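Local structure of CCMAN5 (Cellulosimicrobium cellulans, 2XSG) at residues Leu79-Ser87 / His147-Thr156; Arg180-Val191 / Tyr203-Val214. The protein hydrolyses alpha-mannosides as a bacterial glycoside hydrolase of family GH92, and enables mannose-6-phosphate modification of yeast-produced human lysosomal enzymes. All coordinates share one frame; numbering follows the deposited sequence.

Contact 1: residues Leu79-Ser87 / His147-Thr156; sequences LLVVPTSGS and HRYAFPAGST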
loop_
_atom_site.group_PDB
_atom_site.type_symbol
_atom_site.label_atom_id
_atom_site.label_comp_id
_atom_site.label_asym_id
_atom_site.label_seq_id
_atom_site.Cartn_x
_atom_site.Cartn_y
_atom_site.Cartn_z
ATOM N N LEU A 79 -16.123 12.876 4.895
ATOM C CA LEU A 79 -16.324 14.254 4.479
ATOM C C LEU A 79 -16.694 14.324 2.994
ATOM O O LEU A 79 -15.857 14.658 2.154
ATOM C CB LEU A 79 -15.092 15.106 4.786
ATOM C CG LEU A 79 -15.282 16.578 5.183
ATOM C CD1 LEU A 79 -14.058 17.075 5.960
ATOM C CD2 LEU A 79 -15.541 17.465 3.963
ATOM N N LEU A 80 -17.951 14.005 2.698
ATOM C CA LEU A 80 -18.426 13.971 1.328
ATOM C C LEU A 80 -18.964 15.333 0.938
ATOM O O LEU A 80 -19.886 15.854 1.575
ATOM C CB LEU A 80 -19.476 12.862 1.129
ATOM C CG LEU A 80 -20.118 12.715 -0.265
ATOM C CD1 LEU A 80 -19.121 12.162 -1.277
ATOM C CD2 LEU A 80 -21.362 11.818 -0.189
ATOM N N VAL A 81 -18.368 15.915 -0.098
ATOM C CA VAL A 81 -18.824 17.192 -0.657
ATOM C C VAL A 81 -19.511 16.964 -2.011
ATOM O O VAL A 81 -18.890 16.478 -2.947
ATOM C CB VAL A 81 -17.647 18.184 -0.814
ATOM C CG1 VAL A 81 -18.079 19.461 -1.598
ATOM C CG2 VAL A 81 -17.016 18.534 0.572
ATOM N N VAL A 82 -20.794 17.312 -2.082
ATOM C CA VAL A 82 -21.636 17.047 -3.235
ATOM C C VAL A 82 -22.174 18.355 -3.829
ATOM O O VAL A 82 -22.966 19.047 -3.167
ATOM C CB VAL A 82 -22.866 16.155 -2.854
ATOM C CG1 VAL A 82 -23.734 15.870 -4.078
ATOM C CG2 VAL A 82 -22.418 14.848 -2.220
ATOM N N PRO A 83 -21.781 18.686 -5.077
ATOM C CA PRO A 83 -22.348 19.859 -5.742
ATOM C C PRO A 83 -23.754 19.566 -6.277
ATOM O O PRO A 83 -24.006 18.473 -6.799
ATOM C CB PRO A 83 -21.376 20.096 -6.902
ATOM C CG PRO A 83 -20.896 18.722 -7.253
ATOM C CD PRO A 83 -20.793 18.002 -5.934
ATOM N N THR A 84 -24.660 20.530 -6.136
ATOM C CA THR A 84 -26.038 20.353 -6.582
ATOM C C THR A 84 -26.726 21.691 -6.837
ATOM O O THR A 84 -26.373 22.704 -6.218
ATOM C CB THR A 84 -26.853 19.522 -5.575
ATOM O OG1 THR A 84 -28.144 19.247 -6.120
ATOM C CG2 THR A 84 -26.994 20.247 -4.226
ATOM N N SER A 85 -27.692 21.697 -7.757
ATOM C CA SER A 85 -28.535 22.876 -7.971
ATOM C C SER A 85 -29.876 22.673 -7.295
ATOM O O SER A 85 -30.767 23.521 -7.395
ATOM C CB SER A 85 -28.728 23.165 -9.462
ATOM O OG SER A 85 -27.478 23.369 -10.082
ATOM N N GLY A 86 -30.012 21.548 -6.604
ATOM C CA GLY A 86 -31.225 21.261 -5.843
ATOM C C GLY A 86 -31.277 21.973 -4.508
ATOM O O GLY A 86 -30.307 22.624 -4.104
ATOM N N SER A 87 -32.426 21.825 -3.839
ATOM C CA SER A 87 -32.723 22.384 -2.519
ATOM C C SER A 87 -33.138 21.271 -1.556
ATOM O O SER A 87 -33.680 20.242 -1.985
ATOM C CB SER A 87 -33.900 23.366 -2.625
ATOM O OG SER A 87 -33.537 24.499 -3.397
ATOM N N HIS A 147 -11.339 22.589 -4.126
ATOM C CA HIS A 147 -12.426 22.393 -5.084
ATOM C C HIS A 147 -12.676 23.679 -5.881
ATOM O O HIS A 147 -12.687 24.793 -5.310
ATOM C CB HIS A 147 -13.727 22.078 -4.353
ATOM C CG HIS A 147 -13.662 20.882 -3.455
ATOM N ND1 HIS A 147 -14.516 19.807 -3.591
ATOM C CD2 HIS A 147 -12.876 20.608 -2.386
ATOM C CE1 HIS A 147 -14.240 18.907 -2.665
ATOM N NE2 HIS A 147 -13.252 19.367 -1.919
ATOM N N ARG A 148 -12.882 23.512 -7.189
ATOM C CA ARG A 148 -13.442 24.567 -8.050
ATOM C C ARG A 148 -14.593 24.015 -8.898
ATOM O O ARG A 148 -14.398 23.067 -9.682
ATOM C CB ARG A 148 -12.363 25.172 -8.962
ATOM C CG ARG A 148 -12.860 26.347 -9.795
ATOM C CD ARG A 148 -11.720 27.031 -10.505
ATOM N NE ARG A 148 -10.957 26.104 -11.352
ATOM C CZ ARG A 148 -9.726 26.352 -11.778
ATOM N NH1 ARG A 148 -9.121 27.487 -11.415
ATOM N NH2 ARG A 148 -9.089 25.474 -12.550
ATOM N N TYR A 149 -15.779 24.612 -8.745
ATOM C CA TYR A 149 -16.997 24.181 -9.441
ATOM C C TYR A 149 -17.554 25.267 -10.343
ATOM O O TYR A 149 -17.588 26.446 -9.964
ATOM C CB TYR A 149 -18.091 23.794 -8.429
ATOM C CG TYR A 149 -17.727 22.618 -7.576
ATOM C CD1 TYR A 149 -17.288 22.799 -6.271
ATOM C CD2 TYR A 149 -17.818 21.316 -8.075
ATOM C CE1 TYR A 149 -16.946 21.714 -5.475
ATOM C CE2 TYR A 149 -17.468 20.228 -7.289
ATOM C CZ TYR A 149 -17.024 20.433 -5.994
ATOM O OH TYR A 149 -16.676 19.366 -5.204
ATOM N N ALA A 150 -17.992 24.879 -11.535
ATOM C CA ALA A 150 -18.747 25.783 -12.413
ATOM C C ALA A 150 -20.155 25.265 -12.630
ATOM O O ALA A 150 -20.333 24.224 -13.249
ATOM C CB ALA A 150 -18.025 25.961 -13.774
ATOM N N PHE A 151 -21.158 25.993 -12.143
ATOM C CA PHE A 151 -22.568 25.577 -12.265
ATOM C C PHE A 151 -23.231 26.244 -13.470
ATOM O O PHE A 151 -22.798 27.314 -13.875
ATOM C CB PHE A 151 -23.338 25.981 -11.005
ATOM C CG PHE A 151 -23.032 25.138 -9.801
ATOM C CD1 PHE A 151 -21.837 25.296 -9.111
ATOM C CD2 PHE A 151 -23.959 24.203 -9.343
ATOM C CE1 PHE A 151 -21.559 24.525 -7.973
ATOM C CE2 PHE A 151 -23.692 23.432 -8.213
ATOM C CZ PHE A 151 -22.489 23.588 -7.531
ATOM N N PRO A 152 -24.291 25.634 -14.038
ATOM C CA PRO A 152 -24.893 26.319 -15.200
ATOM C C PRO A 152 -25.433 27.705 -14.828
ATOM O O PRO A 152 -25.917 27.918 -13.714
ATOM C CB PRO A 152 -26.037 25.379 -15.616
ATOM C CG PRO A 152 -25.619 24.012 -15.084
ATOM C CD PRO A 152 -24.902 24.309 -13.793
ATOM N N ALA A 153 -25.348 28.643 -15.757
ATOM C CA ALA A 153 -25.920 29.977 -15.526
ATOM C C ALA A 153 -27.378 29.884 -15.051
ATOM O O ALA A 153 -28.160 29.081 -15.551
ATOM C CB ALA A 153 -25.808 30.837 -16.773
ATOM N N GLY A 154 -27.738 30.688 -14.059
ATOM C CA GLY A 154 -29.112 30.666 -13.582
ATOM C C GLY A 154 -29.343 29.703 -12.440
ATOM O O GLY A 154 -30.354 29.800 -11.744
ATOM N N SER A 155 -28.415 28.768 -12.242
ATOM C CA SER A 155 -28.478 27.870 -11.089
ATOM C C SER A 155 -28.331 28.599 -9.763
ATOM O O SER A 155 -27.636 29.596 -9.687
ATOM C CB SER A 155 -27.353 26.851 -11.167
ATOM O OG SER A 155 -27.542 25.979 -12.250
ATOM N N THR A 156 -28.976 28.087 -8.720
ATOM C CA THR A 156 -28.597 28.390 -7.338
ATOM C C THR A 156 -27.617 27.294 -6.864
ATOM O O THR A 156 -28.050 26.190 -6.496
ATOM C CB THR A 156 -29.823 28.416 -6.395
ATOM O OG1 THR A 156 -30.831 29.292 -6.911
ATOM C CG2 THR A 156 -29.430 28.892 -4.986
HETATM O O HOH W 1 -30.895 25.923 -8.706
HETATM O O HOH W 2 -29.261 25.088 -4.673
#

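Contact 2: residues Arg180-Val191 / Tyr203-Val214; sequences RADGTVELSGQV and YYTARTLQPATV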
loop_
_atom_site.group_PDB
_atom_site.type_symbol
_atom_site.label_atom_id
_atom_site.label_comp_id
_atom_site.label_asym_id
_atom_site.label_seq_id
_atom_site.Cartn_x
_atom_site.Cartn_y
_atom_site.Cartn_z
ATOM N N ARG A 180 -18.164 34.758 8.304
ATOM C CA ARG A 180 -17.212 35.850 8.516
ATOM C C ARG A 180 -17.742 37.158 7.960
ATOM O O ARG A 180 -18.794 37.170 7.315
ATOM C CB ARG A 180 -15.860 35.501 7.890
ATOM C CG ARG A 180 -15.142 34.365 8.588
ATOM C CD ARG A 180 -15.565 32.999 8.022
ATOM N NE ARG A 180 -14.943 32.760 6.727
ATOM C CZ ARG A 180 -13.696 32.321 6.574
ATOM N NH1 ARG A 180 -12.947 32.057 7.639
ATOM N NH2 ARG A 180 -13.196 32.153 5.357
ATOM N N ALA A 181 -17.002 38.245 8.185
ATOM C CA ALA A 181 -17.372 39.591 7.709
ATOM C C ALA A 181 -17.631 39.679 6.193
ATOM O O ALA A 181 -18.568 40.346 5.768
ATOM C CB ALA A 181 -16.315 40.632 8.134
ATOM N N ASP A 182 -16.819 38.990 5.387
ATOM C CA ASP A 182 -17.008 39.017 3.938
ATOM C C ASP A 182 -18.123 38.090 3.453
ATOM O O ASP A 182 -18.362 37.973 2.250
ATOM C CB ASP A 182 -15.703 38.718 3.186
ATOM C CG ASP A 182 -15.195 37.306 3.416
ATOM O OD1 ASP A 182 -15.918 36.464 4.013
ATOM O OD2 ASP A 182 -14.060 37.043 2.989
ATOM N N GLY A 183 -18.794 37.415 4.379
ATOM C CA GLY A 183 -19.905 36.542 3.996
ATOM C C GLY A 183 -19.547 35.094 3.699
ATOM O O GLY A 183 -20.447 34.264 3.491
ATOM N N THR A 184 -18.251 34.778 3.646
ATOM C CA THR A 184 -17.825 33.371 3.458
ATOM C C THR A 184 -18.061 32.540 4.728
ATOM O O THR A 184 -18.165 33.091 5.830
ATOM C CB THR A 184 -16.346 33.213 3.010
ATOM O OG1 THR A 184 -15.466 33.771 3.995
ATOM C CG2 THR A 184 -16.106 33.840 1.622
ATOM N N VAL A 185 -18.164 31.222 4.554
ATOM C CA VAL A 185 -18.462 30.300 5.645
ATOM C C VAL A 185 -17.282 29.373 5.895
ATOM O O VAL A 185 -16.616 28.936 4.967
ATOM C CB VAL A 185 -19.756 29.487 5.389
ATOM C CG1 VAL A 185 -20.004 28.469 6.505
ATOM C CG2 VAL A 185 -20.948 30.414 5.294
ATOM N N GLU A 186 -17.016 29.138 7.175
ATOM C CA GLU A 186 -16.020 28.180 7.622
ATOM C C GLU A 186 -16.754 27.143 8.474
ATOM O O GLU A 186 -17.564 27.512 9.347
ATOM C CB GLU A 186 -14.902 28.863 8.421
ATOM C CG GLU A 186 -13.691 27.961 8.728
ATOM C CD GLU A 186 -13.729 27.348 10.122
ATOM O OE1 GLU A 186 -14.623 27.733 10.906
ATOM O OE2 GLU A 186 -12.865 26.484 10.435
ATOM N N LEU A 187 -16.516 25.871 8.152
ATOM C CA LEU A 187 -17.085 24.713 8.837
ATOM C C LEU A 187 -15.946 23.952 9.493
ATOM O O LEU A 187 -14.876 23.817 8.902
ATOM C CB LEU A 187 -17.774 23.779 7.841
ATOM C CG LEU A 187 -18.885 24.291 6.918
ATOM C CD1 LEU A 187 -19.402 23.182 5.996
ATOM C CD2 LEU A 187 -20.029 24.879 7.735
ATOM N N SER A 188 -16.160 23.451 10.704
ATOM C CA SER A 188 -15.106 22.697 11.379
ATOM C C SER A 188 -15.666 21.739 12.401
ATOM O O SER A 188 -16.779 21.941 12.917
ATOM C CB SER A 188 -14.121 23.651 12.073
ATOM O OG SER A 188 -14.760 24.305 13.157
ATOM N N GLY A 189 -14.872 20.710 12.706
ATOM C CA GLY A 189 -15.249 19.683 13.664
ATOM C C GLY A 189 -14.382 18.448 13.528
ATOM O O GLY A 189 -13.231 18.537 13.106
ATOM N N GLN A 190 -14.945 17.293 13.875
ATOM C CA GLN A 190 -14.204 16.040 13.847
ATOM C C GLN A 190 -15.032 14.953 13.194
ATOM O O GLN A 190 -16.276 15.010 13.178
ATOM C CB GLN A 190 -13.812 15.623 15.266
ATOM C CG GLN A 190 -15.000 15.264 16.184
ATOM C CD GLN A 190 -15.405 13.788 16.079
ATOM O OE1 GLN A 190 -14.649 12.960 15.565
ATOM N NE2 GLN A 190 -16.595 13.463 16.562
ATOM N N VAL A 191 -14.337 13.964 12.647
ATOM C CA VAL A 191 -14.978 12.764 12.162
ATOM C C VAL A 191 -14.238 11.589 12.777
ATOM O O VAL A 191 -13.009 11.566 12.792
ATOM C CB VAL A 191 -15.009 12.679 10.602
ATOM C CG1 VAL A 191 -15.936 13.736 10.022
ATOM C CG2 VAL A 191 -13.618 12.824 10.004
ATOM N N TYR A 203 -9.575 15.923 12.564
ATOM C CA TYR A 203 -10.226 17.231 12.646
ATOM C C TYR A 203 -10.173 17.906 11.288
ATOM O O TYR A 203 -9.260 17.649 10.491
ATOM C CB TYR A 203 -9.587 18.104 13.745
ATOM C CG TYR A 203 -9.661 17.434 15.090
ATOM C CD1 TYR A 203 -8.643 16.586 15.516
ATOM C CD2 TYR A 203 -10.771 17.597 15.914
ATOM C CE1 TYR A 203 -8.697 15.936 16.733
ATOM C CE2 TYR A 203 -10.852 16.926 17.161
ATOM C CZ TYR A 203 -9.804 16.106 17.556
ATOM O OH TYR A 203 -9.842 15.456 18.774
ATOM N N TYR A 204 -11.166 18.743 11.002
ATOM C CA TYR A 204 -11.212 19.396 9.693
ATOM C C TYR A 204 -11.598 20.881 9.807
ATOM O O TYR A 204 -12.249 21.290 10.753
ATOM C CB TYR A 204 -12.168 18.638 8.738
ATOM C CG TYR A 204 -13.613 18.801 9.152
ATOM C CD1 TYR A 204 -14.388 19.839 8.634
ATOM C CD2 TYR A 204 -14.186 17.957 10.114
ATOM C CE1 TYR A 204 -15.699 20.020 9.035
ATOM C CE2 TYR A 204 -15.505 18.138 10.536
ATOM C CZ TYR A 204 -16.247 19.174 9.993
ATOM O OH TYR A 204 -17.544 19.367 10.387
ATOM N N THR A 205 -11.189 21.669 8.812
ATOM C CA THR A 205 -11.723 23.003 8.579
ATOM C C THR A 205 -11.994 23.120 7.075
ATOM O O THR A 205 -11.212 22.626 6.269
ATOM C CB THR A 205 -10.749 24.127 9.054
ATOM O OG1 THR A 205 -11.353 25.407 8.825
ATOM C CG2 THR A 205 -9.422 24.069 8.284
ATOM N N ALA A 206 -13.134 23.703 6.709
ATOM C CA ALA A 206 -13.492 23.896 5.291
ATOM C C ALA A 206 -14.061 25.286 5.161
ATOM O O ALA A 206 -15.017 25.630 5.856
ATOM C CB ALA A 206 -14.522 22.849 4.835
ATOM N N ARG A 207 -13.459 26.106 4.313
ATOM C CA ARG A 207 -13.991 27.441 4.071
ATOM C C ARG A 207 -14.435 27.547 2.621
ATOM O O ARG A 207 -13.828 26.928 1.744
ATOM C CB ARG A 207 -12.936 28.510 4.371
ATOM C CG ARG A 207 -11.705 28.461 3.441
ATOM C CD ARG A 207 -10.660 29.517 3.822
ATOM N NE ARG A 207 -9.829 29.828 2.668
ATOM C CZ ARG A 207 -8.715 30.550 2.691
ATOM N NH1 ARG A 207 -8.257 31.051 3.836
ATOM N NH2 ARG A 207 -8.050 30.767 1.569
ATOM N N THR A 208 -15.497 28.319 2.379
ATOM C CA THR A 208 -15.882 28.695 1.023
ATOM C C THR A 208 -15.050 29.920 0.657
ATOM O O THR A 208 -14.489 30.594 1.541
ATOM C CB THR A 208 -17.396 29.020 0.895
ATOM O OG1 THR A 208 -17.693 30.220 1.610
ATOM C CG2 THR A 208 -18.270 27.872 1.439
ATOM N N LEU A 209 -14.946 30.183 -0.639
ATOM C CA LEU A 209 -14.245 31.354 -1.123
ATOM C C LEU A 209 -15.230 32.413 -1.628
ATOM O O LEU A 209 -14.823 33.526 -1.971
ATOM C CB LEU A 209 -13.230 30.965 -2.215
ATOM C CG LEU A 209 -12.178 29.936 -1.782
ATOM C CD1 LEU A 209 -11.349 29.493 -2.978
ATOM C CD2 LEU A 209 -11.267 30.493 -0.676
ATOM N N GLN A 210 -16.514 32.053 -1.668
ATOM C CA GLN A 210 -17.610 32.970 -2.024
ATOM C C GLN A 210 -18.615 33.020 -0.887
ATOM O O GLN A 210 -18.607 32.118 -0.031
ATOM C CB GLN A 210 -18.295 32.536 -3.332
ATOM C CG GLN A 210 -17.438 32.753 -4.571
ATOM C CD GLN A 210 -16.330 31.719 -4.701
ATOM O OE1 GLN A 210 -15.238 32.013 -5.196
ATOM N NE2 GLN A 210 -16.605 30.502 -4.253
ATOM N N PRO A 211 -19.439 34.095 -0.816
ATOM C CA PRO A 211 -20.410 34.177 0.275
ATOM C C PRO A 211 -21.445 33.057 0.173
ATOM O O PRO A 211 -21.841 32.650 -0.936
ATOM C CB PRO A 211 -21.080 35.544 0.065
ATOM C CG PRO A 211 -20.093 36.346 -0.712
ATOM C CD PRO A 211 -19.347 35.366 -1.574
ATOM N N ALA A 212 -21.862 32.556 1.329
ATOM C CA ALA A 212 -22.805 31.446 1.375
ATOM C C ALA A 212 -23.652 31.556 2.629
ATOM O O ALA A 212 -23.226 32.164 3.606
ATOM C CB ALA A 212 -22.051 30.101 1.346
ATOM N N THR A 213 -24.865 31.006 2.584
ATOM C CA THR A 213 -25.644 30.798 3.793
ATOM C C THR A 213 -25.615 29.297 4.071
ATOM O O THR A 213 -25.200 28.511 3.223
ATOM C CB THR A 213 -27.109 31.301 3.686
ATOM O OG1 THR A 213 -27.755 30.675 2.570
ATOM C CG2 THR A 213 -27.167 32.848 3.559
ATOM N N VAL A 214 -26.062 28.893 5.245
ATOM C CA VAL A 214 -25.827 27.514 5.664
ATOM C C VAL A 214 -26.889 26.981 6.633
ATOM O O VAL A 214 -27.429 27.716 7.471
ATOM C CB VAL A 214 -24.368 27.369 6.219
ATOM C CG1 VAL A 214 -24.121 28.368 7.325
ATOM C CG2 VAL A 214 -24.033 25.920 6.642
#

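Contact 1: residues Leu79-Ser87 / His147-Thr156
Tyr149 lays one face of its ring against Pro83. Its CB heads toward strand 80-84, and CG is anti to the carbonyl carbon (chi1 -64°), a turn that leaves a ring face against Pro83. On that face Tyr149 CE2 comes within 3.7 Å of Pro83 CG, with Tyr149 CD2 near Pro83 CB. Pro83 CB stands 4.2 Å from the centroid of the Tyr149 ring, 26° off the normal, a CH-pi contact to which the rigid proline brings its ring C-H groups. At the tip, Tyr149 OH lies against Val81 CG1 and shares a 2.7 Å hydrogen bond with His147 ND1. That bond satisfies a buried hydroxyl and helps hold the imidazole, whose CE1 abuts Val81 and whose NE2 bonds to His64. Phe151 extends the apolar row, its CZ 3.7 Å from Pro83 CB, while Ser85 OG sits at the ring edge. Beyond it the chemistry turns polar: Ser85 OG, bound to Asn119, also gives a weak bond to Ser155 OG at 3.4 Å. The strand axes are 9.3 Å apart and 15° from parallel, without backbone pairing: two facing layers of a beta sandwich, consistent with the galactose mutarotase-like clan of this N-terminal domain.

Contact 2: residues Arg180-Val191 / Tyr203-Val214
Tyr204 has its CG between the backbone N and the carbonyl carbon (chi1 70°), which swings the ring across to Gly189 on the neighbouring strand. Gly189 N lies 3.3 Å above the ring plane of Tyr204, offset toward the rim, and Tyr204 CE2 comes within 3.2 Å of Gly189 C. Glycine suits this place, because a CB here would be pressed tightly against Tyr204 OH, which bonds to Ser174 O. Were Tyr204 cut back to an alanine, the backbone of Gly189 would probably lose its aromatic cover and the carbonyl of Ser174 this donor.

On the other face of the sheet, Glu186 bends at chi2 (-98°) and brings OE2 to Thr205 OG1 at 2.5 Å, a very short bond; the same oxygen forms a salt bridge with Arg263 of helix 259-270, so the buried carboxylate is probably held charged. Farther along, Thr208 OG1 accepts from Val185 N (3.1 Å, 175°) and donates to Gln210 O at 2.7 Å, which ties the end of one strand to the bend that follows. Val185 CG1 meets Val214 CG1 at 4.2 Å, where beta-branched side chains fill the space between strand 185-191 and strand 212-214.

At the turn, Arg180 holds Thr184 OG1 with both NE and NH2, while that hydroxyl donates to Asp182 OD1. The same carboxylate oxygen receives Thr184 N, an Asx turn, and Ala212 N bonds to Gly183 O at 3.1 Å. Antiparallel backbone pairing from Glu186-Arg207 to Gln190-Tyr203 makes this a beta hairpin of the GH92 N-terminal domain, and the Tyr204-Gly189 pair resembles the cross-strand aromatic rescue of glycine known from antiparallel sheets.

Of the elements joined here, strand 80-84 comes first from the N terminus, and contact 1 closes the long loop, about half of it strand and none of it helix, that returns through strand 144-150. The chain then passes strands 158-162 and 169-179 before contact 2 closes the much shorter hairpin loop of strands 185-195 and 198-208. The two loops follow in series; neither encloses nor crosses the other. Contact 1 joins the five-stranded sheet to the larger curled one, and contact 2 does so too, since strand 212-217 belongs to the former and the hairpin to the latter. Strand 248-255 pairs with both 144-150 and 198-208. The contacts touch where Leu79 CD1 packs 3.7 Å from Tyr204 CG.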